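Local coordinates for GCN5-related N-acetyltransferase (Arthrobacter sp., PDB 2R1I), which probably transfers an acetyl group from acetyl-coenzyme A to an amine acceptor, as a member of the GCN5-related N-acetyltransferase (GNAT) family, at the interface of chains A and B. Sequence-based numbering; all coordinates share one arbitrary frame. Chains: chain A/B, GCN5-related N-acetyltransferase.

The three contacts are parts of one two-fold symmetric interface between identical chains, in which strand 165-171 of each copy leaves its own body and inserts into the other. In contact 1 the strand of chain B pairs with strand 133-139 and A:Thr155; contact 2 holds the C-terminal end of chain A against helix 109-128 of chain B. Contact 3 uses strand 165-171 of chain A nearer its start, and repeats the Thr155-Tyr169 pairing of contact 1 as its twin. The C-alpha centres of contacts 1 and 2 are about 25 Å apart, those of 1 and 3 about 19 Å, those of 2 and 3 about 15 Å. The reciprocal exchange suggests a dimer.

Contact 1: the interface of chains A and B. Residues chain A 132-136, 153-155; chain B 167-172.
B:Arg170 crosses A:Phe154 at about a right angle, laying its aliphatic stem over the phenyl ring. CB of the arginine sits 3.6 Å from the ring centroid of A:Phe154, a CH-pi contact over the middle of one face, while CD1 of A:Ile136 meets the opposite face towards its rim. The flat ring suits this slot because it can be clamped from both sides; CD2 of A:Leu134 lies at its edge. The arginine chain is extended, with CG anti to the backbone N (chi1 176°), so CB and CD reach the ring and the guanidinium is carried beyond.

Across the sheet B:Tyr167 and A:Glu135 meet obliquely, carboxylate and ring planes 81° apart. The phenol OH of B:Tyr167 donates to OE2 of A:Glu135 at 2.6 Å, arriving from above the carboxylate plane; a tyrosine offers both this donor and a ring edge for the glutamate's CD. B:Tyr169 instead runs alongside A:Thr155, its ring beside the threonine methyl.

Backbone pairing fixes these side chains in register. N of A:Leu134 donates to O of B:Arg170 at 3.0 Å, nearly straight at 175°, and N of B:Tyr168 reaches O of A:Ile136 at 2.9 Å. Strand 165-171 of chain B thus runs antiparallel to strand 133-139 of chain A, with A:Thr155 bonded to B:Tyr169 along its other edge, so that the sheet continues across the two chains.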
loop_
_atom_site.group_PDB
_atom_site.type_symbol
_atom_site.label_atom_id
_atom_site.label_comp_id
_atom_site.label_asym_id
_atom_site.label_seq_id
_atom_site.Cartn_x
_atom_site.Cartn_y
_atom_site.Cartn_z
ATOM N N ALA A 132 -5.570 12.287 -1.537
ATOM C CA ALA A 132 -5.160 12.850 -2.812
ATOM C C ALA A 132 -4.439 11.831 -3.694
ATOM O O ALA A 132 -3.939 12.186 -4.730
ATOM C CB ALA A 132 -4.258 14.094 -2.586
ATOM N N LEU A 133 -4.417 10.559 -3.271
ATOM C CA LEU A 133 -3.733 9.539 -4.032
ATOM C C LEU A 133 -4.415 8.197 -3.840
ATOM O O LEU A 133 -4.688 7.764 -2.687
ATOM C CB LEU A 133 -2.292 9.415 -3.596
ATOM C CG LEU A 133 -1.325 8.538 -4.387
ATOM C CD1 LEU A 133 -1.202 9.109 -5.767
ATOM C CD2 LEU A 133 0.026 8.483 -3.683
ATOM N N LEU A 134 -4.711 7.581 -4.994
ATOM C CA LEU A 134 -5.214 6.191 -5.053
ATOM C C LEU A 134 -4.246 5.311 -5.840
ATOM O O LEU A 134 -3.884 5.651 -7.005
ATOM C CB LEU A 134 -6.599 6.176 -5.688
ATOM C CG LEU A 134 -7.319 4.816 -5.773
ATOM C CD1 LEU A 134 -7.438 4.185 -4.395
ATOM C CD2 LEU A 134 -8.715 5.033 -6.474
ATOM N N GLU A 135 -3.823 4.210 -5.225
ATOM C CA GLU A 135 -2.819 3.318 -5.785
ATOM C C GLU A 135 -3.430 1.967 -6.120
ATOM O O GLU A 135 -4.452 1.576 -5.527
ATOM C CB GLU A 135 -1.659 3.095 -4.813
ATOM C CG GLU A 135 -0.996 4.361 -4.324
ATOM C CD GLU A 135 0.049 4.131 -3.236
ATOM O OE1 GLU A 135 -0.163 3.289 -2.319
ATOM O OE2 GLU A 135 1.043 4.860 -3.284
ATOM N N ILE A 136 -2.806 1.267 -7.079
ATOM C CA ILE A 136 -3.168 -0.103 -7.410
ATOM C C ILE A 136 -1.902 -0.847 -7.763
ATOM O O ILE A 136 -0.973 -0.268 -8.338
ATOM C CB ILE A 136 -4.072 -0.214 -8.636
ATOM C CG1 ILE A 136 -5.056 0.925 -8.772
ATOM C CG2 ILE A 136 -4.894 -1.523 -8.633
ATOM C CD1 ILE A 136 -5.770 0.865 -10.163
ATOM N N GLY A 153 -7.556 7.382 -15.800
ATOM C CA GLY A 153 -6.718 8.340 -15.065
ATOM C C GLY A 153 -5.523 7.793 -14.314
ATOM O O GLY A 153 -4.812 8.547 -13.635
ATOM N N PHE A 154 -5.302 6.480 -14.393
ATOM C CA PHE A 154 -4.141 5.884 -13.742
ATOM C C PHE A 154 -2.929 5.775 -14.648
ATOM O O PHE A 154 -3.080 5.533 -15.839
ATOM C CB PHE A 154 -4.464 4.488 -13.194
ATOM C CG PHE A 154 -5.357 4.505 -12.014
ATOM C CD1 PHE A 154 -6.719 4.695 -12.175
ATOM C CD2 PHE A 154 -4.842 4.304 -10.717
ATOM C CE1 PHE A 154 -7.566 4.720 -11.081
ATOM C CE2 PHE A 154 -5.677 4.333 -9.593
ATOM C CZ PHE A 154 -7.053 4.545 -9.774
ATOM N N THR A 155 -1.738 5.948 -14.080
ATOM C CA THR A 155 -0.477 5.724 -14.798
ATOM C C THR A 155 0.491 4.863 -13.996
ATOM O O THR A 155 0.409 4.814 -12.784
ATOM C CB THR A 155 0.193 7.053 -15.162
ATOM O OG1 THR A 155 1.359 6.793 -15.959
ATOM C CG2 THR A 155 0.547 7.824 -13.947
ATOM N N TYR B 167 3.075 -0.963 -10.371
ATOM C CA TYR B 167 2.423 0.039 -9.551
ATOM C C TYR B 167 1.783 1.129 -10.426
ATOM O O TYR B 167 2.433 1.696 -11.308
ATOM C CB TYR B 167 3.461 0.636 -8.606
ATOM C CG TYR B 167 3.018 1.869 -7.847
ATOM C CD1 TYR B 167 3.244 3.139 -8.366
ATOM C CD2 TYR B 167 2.408 1.763 -6.612
ATOM C CE1 TYR B 167 2.867 4.295 -7.663
ATOM C CE2 TYR B 167 2.043 2.901 -5.909
ATOM C CZ TYR B 167 2.276 4.163 -6.420
ATOM O OH TYR B 167 1.891 5.296 -5.721
ATOM N N TYR B 168 0.484 1.348 -10.212
ATOM C CA TYR B 168 -0.324 2.399 -10.828
ATOM C C TYR B 168 -0.846 3.384 -9.771
ATOM O O TYR B 168 -1.121 3.010 -8.604
ATOM C CB TYR B 168 -1.529 1.773 -11.568
ATOM C CG TYR B 168 -1.214 1.205 -12.929
ATOM C CD1 TYR B 168 -0.728 -0.110 -13.068
ATOM C CD2 TYR B 168 -1.470 1.927 -14.079
ATOM C CE1 TYR B 168 -0.429 -0.655 -14.346
ATOM C CE2 TYR B 168 -1.206 1.388 -15.336
ATOM C CZ TYR B 168 -0.702 0.088 -15.457
ATOM O OH TYR B 168 -0.406 -0.398 -16.718
ATOM N N TYR B 169 -0.951 4.655 -10.154
ATOM C CA TYR B 169 -1.532 5.644 -9.248
ATOM C C TYR B 169 -2.352 6.655 -10.034
ATOM O O TYR B 169 -2.195 6.811 -11.249
ATOM C CB TYR B 169 -0.457 6.382 -8.447
ATOM C CG TYR B 169 0.372 7.298 -9.253
ATOM C CD1 TYR B 169 1.386 6.817 -10.063
ATOM C CD2 TYR B 169 0.107 8.663 -9.258
ATOM C CE1 TYR B 169 2.144 7.696 -10.861
ATOM C CE2 TYR B 169 0.864 9.528 -10.034
ATOM C CZ TYR B 169 1.870 9.028 -10.830
ATOM O OH TYR B 169 2.623 9.903 -11.592
ATOM N N ARG B 170 -3.244 7.312 -9.300
ATOM C CA ARG B 170 -4.064 8.404 -9.797
ATOM C C ARG B 170 -4.098 9.463 -8.687
ATOM O O ARG B 170 -4.496 9.156 -7.519
ATOM C CB ARG B 170 -5.484 7.935 -10.191
ATOM C CG ARG B 170 -6.454 9.024 -10.632
ATOM C CD ARG B 170 -7.763 8.381 -11.112
ATOM N NE ARG B 170 -8.882 9.333 -11.074
ATOM C CZ ARG B 170 -10.144 9.015 -11.313
ATOM N NH1 ARG B 170 -10.496 7.756 -11.669
ATOM N NH2 ARG B 170 -11.067 9.954 -11.183
ATOM N N GLU B 171 -3.688 10.684 -9.050
ATOM C CA GLU B 171 -3.794 11.824 -8.145
ATOM C C GLU B 171 -5.244 12.291 -8.179
ATOM O O GLU B 171 -5.846 12.401 -9.261
ATOM C CB GLU B 171 -2.854 12.956 -8.580
ATOM C CG GLU B 171 -1.398 12.569 -8.455
ATOM C CD GLU B 171 -0.424 13.590 -9.066
ATOM O OE1 GLU B 171 -0.857 14.682 -9.522
ATOM O OE2 GLU B 171 0.779 13.280 -9.103
ATOM N N LEU B 172 -5.768 12.642 -7.018
ATOM C CA LEU B 172 -7.169 13.018 -6.816
ATOM C C LEU B 172 -7.238 14.412 -6.202
ATOM O O LEU B 172 -6.233 14.909 -5.650
ATOM C CB LEU B 172 -7.846 12.019 -5.857
ATOM C CG LEU B 172 -7.973 10.581 -6.376
ATOM C CD1 LEU B 172 -8.627 9.644 -5.295
ATOM C CD2 LEU B 172 -8.735 10.525 -7.724
ATOM O OXT LEU B 172 -8.318 15.021 -6.238
#

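Contact 2: the interface of chains A and B. Residues chain A 170, 172; chain B 123, 126-127, 131, 152.
An extended chain carries the guanidinium of B:Arg127 to the end of chain A: CG is anti to the carbonyl carbon (chi1 -81°), and the side chain stays stretched from CG to NE. A:Leu172 also has CG anti to its carbonyl carbon, which turns its methyls towards helix 109-128 of chain B.

The arginine grips the terminal carboxylate side-on, two nitrogens converging on one oxygen. NE of B:Arg127 donates to OXT of A:Leu172 at 2.9 Å, and NH2 of the same arginine adds a bond to A:Leu172 OXT at 3.3 Å. OXT lies in the guanidinium plane; the NE bond is fairly straight (163° at H), the NH2 bond longer and bent. The positive charge of an arginine would suit a carboxylate and probably helps keep it ionised.

The leucine side chain crosses B:Arg127 at about a right angle and branches over the helix. Its CD1 meets CG1 of B:Val126 at 3.7 Å, where a beta-branched valine gives a compact apolar surface, while CD2 lies over one face of the B:Arg127 guanidinium, towards its rim. That methyl also lies over the rim of the A:Arg170 guanidinium; the two guanidiniums, planes 81° apart, approach at their NH2 ends, where like charges would probably repel. NH1 of A:Arg170 comes within 3.4 Å of the thiol SG of B:Cys123.

Through hydrogen bonds to the terminal carboxylate, probably helped by charge, and apolar contact, the site is likely to secure the end of the exchanged strand.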
loop_
_atom_site.group_PDB
_atom_site.type_symbol
_atom_site.label_atom_id
_atom_site.label_comp_id
_atom_site.label_asym_id
_atom_site.label_seq_id
_atom_site.Cartn_x
_atom_site.Cartn_y
_atom_site.Cartn_z
ATOM N N ARG A 170 7.789 -9.504 -0.324
ATOM C CA ARG A 170 8.514 -10.564 0.362
ATOM C C ARG A 170 7.521 -11.127 1.357
ATOM O O ARG A 170 6.904 -10.378 2.120
ATOM C CB ARG A 170 9.745 -10.047 1.082
ATOM C CG ARG A 170 10.505 -11.173 1.748
ATOM C CD ARG A 170 11.717 -10.760 2.507
ATOM N NE ARG A 170 12.212 -11.986 3.141
ATOM C CZ ARG A 170 12.993 -12.038 4.205
ATOM N NH1 ARG A 170 13.453 -10.946 4.773
ATOM N NH2 ARG A 170 13.325 -13.226 4.696
ATOM N N LEU A 172 6.795 -13.119 4.630
ATOM C CA LEU A 172 7.564 -13.142 5.854
ATOM C C LEU A 172 7.046 -14.240 6.784
ATOM O O LEU A 172 5.891 -14.691 6.678
ATOM C CB LEU A 172 7.462 -11.812 6.569
ATOM C CG LEU A 172 8.116 -10.613 5.884
ATOM C CD1 LEU A 172 7.846 -9.342 6.697
ATOM C CD2 LEU A 172 9.633 -10.865 5.666
ATOM O OXT LEU A 172 7.796 -14.663 7.659
ATOM N N CYS B 123 11.773 -6.145 8.608
ATOM C CA CYS B 123 11.157 -7.489 8.495
ATOM C C CYS B 123 10.829 -8.051 9.866
ATOM O O CYS B 123 9.763 -8.625 10.056
ATOM C CB CYS B 123 12.050 -8.462 7.742
ATOM S SG CYS B 123 12.220 -8.031 5.981
ATOM N N VAL B 126 7.718 -6.198 11.273
ATOM C CA VAL B 126 6.503 -6.595 10.591
ATOM C C VAL B 126 6.081 -7.954 11.121
ATOM O O VAL B 126 4.914 -8.164 11.442
ATOM C CB VAL B 126 6.677 -6.606 9.063
ATOM C CG1 VAL B 126 5.445 -7.149 8.355
ATOM C CG2 VAL B 126 6.987 -5.195 8.532
ATOM N N ARG B 127 7.036 -8.882 11.254
ATOM C CA ARG B 127 6.716 -10.237 11.789
ATOM C C ARG B 127 6.205 -10.171 13.230
ATOM O O ARG B 127 5.277 -10.893 13.607
ATOM C CB ARG B 127 7.937 -11.119 11.728
ATOM C CG ARG B 127 8.200 -11.714 10.405
ATOM C CD ARG B 127 9.597 -12.347 10.394
ATOM N NE ARG B 127 9.789 -13.166 9.201
ATOM C CZ ARG B 127 10.953 -13.314 8.572
ATOM N NH1 ARG B 127 12.041 -12.700 9.029
ATOM N NH2 ARG B 127 11.030 -14.102 7.501
ATOM N N GLY B 131 2.467 -9.593 10.830
ATOM C CA GLY B 131 2.428 -9.362 9.414
ATOM C C GLY B 131 3.169 -10.438 8.671
ATOM O O GLY B 131 4.211 -10.931 9.130
ATOM N N ARG B 152 17.739 -9.763 -1.103
ATOM C CA ARG B 152 17.173 -9.863 0.244
ATOM C C ARG B 152 15.746 -10.412 0.230
ATOM O O ARG B 152 14.930 -10.098 1.083
ATOM C CB ARG B 152 17.267 -8.495 0.903
ATOM C CG ARG B 152 18.729 -8.168 1.218
ATOM C CD ARG B 152 18.962 -6.688 1.499
ATOM N NE ARG B 152 20.349 -6.553 1.903
ATOM C CZ ARG B 152 21.382 -6.564 1.054
ATOM N NH1 ARG B 152 21.179 -6.616 -0.250
ATOM N NH2 ARG B 152 22.627 -6.488 1.506
#

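Contact 3: the interface of chains A and B. Residues chain A 139, 167, 169; chain B 155-159, 165.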
loop_
_atom_site.group_PDB
_atom_site.type_symbol
_atom_site.label_atom_id
_atom_site.label_comp_id
_atom_site.label_asym_id
_atom_site.label_seq_id
_atom_site.Cartn_x
_atom_site.Cartn_y
_atom_site.Cartn_z
ATOM N N ASP A 139 -0.964 -7.011 -12.165
ATOM C CA ASP A 139 -0.069 -7.950 -12.873
ATOM C C ASP A 139 0.181 -7.436 -14.280
ATOM O O ASP A 139 -0.757 -7.058 -14.984
ATOM C CB ASP A 139 -0.686 -9.350 -12.904
ATOM C CG ASP A 139 0.263 -10.412 -13.484
ATOM O OD1 ASP A 139 0.927 -10.185 -14.535
ATOM O OD2 ASP A 139 0.348 -11.496 -12.865
ATOM N N TYR A 167 6.049 -3.323 -8.528
ATOM C CA TYR A 167 5.627 -3.811 -7.234
ATOM C C TYR A 167 6.485 -5.016 -6.848
ATOM O O TYR A 167 6.555 -6.008 -7.585
ATOM C CB TYR A 167 4.127 -4.181 -7.294
ATOM C CG TYR A 167 3.616 -4.974 -6.097
ATOM C CD1 TYR A 167 3.244 -4.321 -4.913
ATOM C CD2 TYR A 167 3.498 -6.345 -6.141
ATOM C CE1 TYR A 167 2.751 -5.048 -3.795
ATOM C CE2 TYR A 167 3.038 -7.073 -5.044
ATOM C CZ TYR A 167 2.635 -6.440 -3.890
ATOM O OH TYR A 167 2.176 -7.190 -2.822
ATOM N N TYR A 169 7.469 -7.693 -3.487
ATOM C CA TYR A 169 7.038 -8.153 -2.168
ATOM C C TYR A 169 7.909 -9.268 -1.631
ATOM O O TYR A 169 8.647 -9.898 -2.396
ATOM C CB TYR A 169 5.585 -8.595 -2.204
ATOM C CG TYR A 169 5.435 -9.908 -2.917
ATOM C CD1 TYR A 169 5.483 -9.961 -4.312
ATOM C CD2 TYR A 169 5.379 -11.104 -2.206
ATOM C CE1 TYR A 169 5.394 -11.203 -4.974
ATOM C CE2 TYR A 169 5.287 -12.332 -2.875
ATOM C CZ TYR A 169 5.290 -12.351 -4.247
ATOM O OH TYR A 169 5.196 -13.537 -4.952
ATOM N N THR B 155 10.634 -10.165 -4.599
ATOM C CA THR B 155 10.363 -10.486 -5.987
ATOM C C THR B 155 9.341 -9.528 -6.569
ATOM O O THR B 155 8.529 -8.972 -5.844
ATOM C CB THR B 155 9.853 -11.966 -6.166
ATOM O OG1 THR B 155 9.774 -12.297 -7.566
ATOM C CG2 THR B 155 8.555 -12.162 -5.518
ATOM N N ASN B 156 9.400 -9.293 -7.878
ATOM C CA ASN B 156 8.358 -8.502 -8.545
ATOM C C ASN B 156 7.409 -9.345 -9.407
ATOM O O ASN B 156 6.493 -8.811 -10.046
ATOM C CB ASN B 156 8.971 -7.363 -9.360
ATOM C CG ASN B 156 9.849 -7.853 -10.483
ATOM O OD1 ASN B 156 9.695 -8.973 -10.963
ATOM N ND2 ASN B 156 10.781 -7.009 -10.914
ATOM N N THR B 157 7.592 -10.659 -9.396
ATOM C CA THR B 157 6.692 -11.528 -10.165
ATOM C C THR B 157 6.098 -12.556 -9.220
ATOM O O THR B 157 6.759 -13.009 -8.293
ATOM C CB THR B 157 7.410 -12.197 -11.357
ATOM O OG1 THR B 157 8.395 -13.098 -10.860
ATOM C CG2 THR B 157 8.081 -11.147 -12.267
ATOM N N GLU B 158 4.820 -12.871 -9.404
ATOM C CA GLU B 158 4.175 -13.937 -8.614
ATOM C C GLU B 158 4.793 -15.287 -9.018
ATOM O O GLU B 158 5.375 -15.401 -10.099
ATOM C CB GLU B 158 2.643 -13.921 -8.800
ATOM C CG GLU B 158 1.911 -12.911 -7.894
ATOM N N PRO B 159 4.703 -16.301 -8.138
ATOM C CA PRO B 159 5.392 -17.586 -8.386
ATOM C C PRO B 159 5.162 -18.155 -9.790
ATOM O O PRO B 159 6.127 -18.495 -10.485
ATOM C CB PRO B 159 4.797 -18.532 -7.329
ATOM C CG PRO B 159 4.309 -17.646 -6.230
ATOM C CD PRO B 159 3.937 -16.308 -6.871
HETATM N N MSE B 165 5.107 -7.228 -11.866
HETATM C CA MSE B 165 3.940 -6.619 -11.273
HETATM C C MSE B 165 4.174 -5.128 -11.302
HETATM O O MSE B 165 5.308 -4.640 -11.140
HETATM C CB MSE B 165 3.788 -7.103 -9.852
HETATM C CG MSE B 165 4.270 -8.525 -9.717
HETATM SE SE MSE B 165 3.253 -9.419 -8.442
HETATM C CE MSE B 165 1.569 -9.115 -9.409
#
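Packing is tightest where A:Tyr169 lies alongside B:Thr155, both side chains pointing the same way, the symmetry twin of a pair in contact 1. The tyrosine has CG in the crowded position between backbone N and carbonyl carbon (chi1 73°), which brings its ring beside the threonine methyl: CE1 of A:Tyr169 is 3.3 Å from CG2 of B:Thr155. Backbone bonds lock the pair, N of A:Tyr169 donating to O of B:Thr155 at 2.9 Å and N of B:Thr155 to the backbone O of A:Tyr169.

Threonine suits this place because its methyl faces the ring while OG1, anti to the backbone N, donates to O of B:Thr157 and accepts from its N. An alanine here would probably loosen the ring's packing and the loop's turn, since it removes both the methyl and the hydroxyl.

A second packed spot pairs A:Tyr167 with the selenomethionine B:Met165, whose flexible selenoether chain bends to bring SE 3.8 Å from CD2 of A:Tyr167; it loosens towards A:Asp139.

The loop from B:Thr157 to B:Pro159 touches more lightly, and B:Glu158 has an incompletely modelled side chain. There A:Tyr169 crosses B:Pro159 at about a right angle, its phenol OH 3.6 Å from the proline CD.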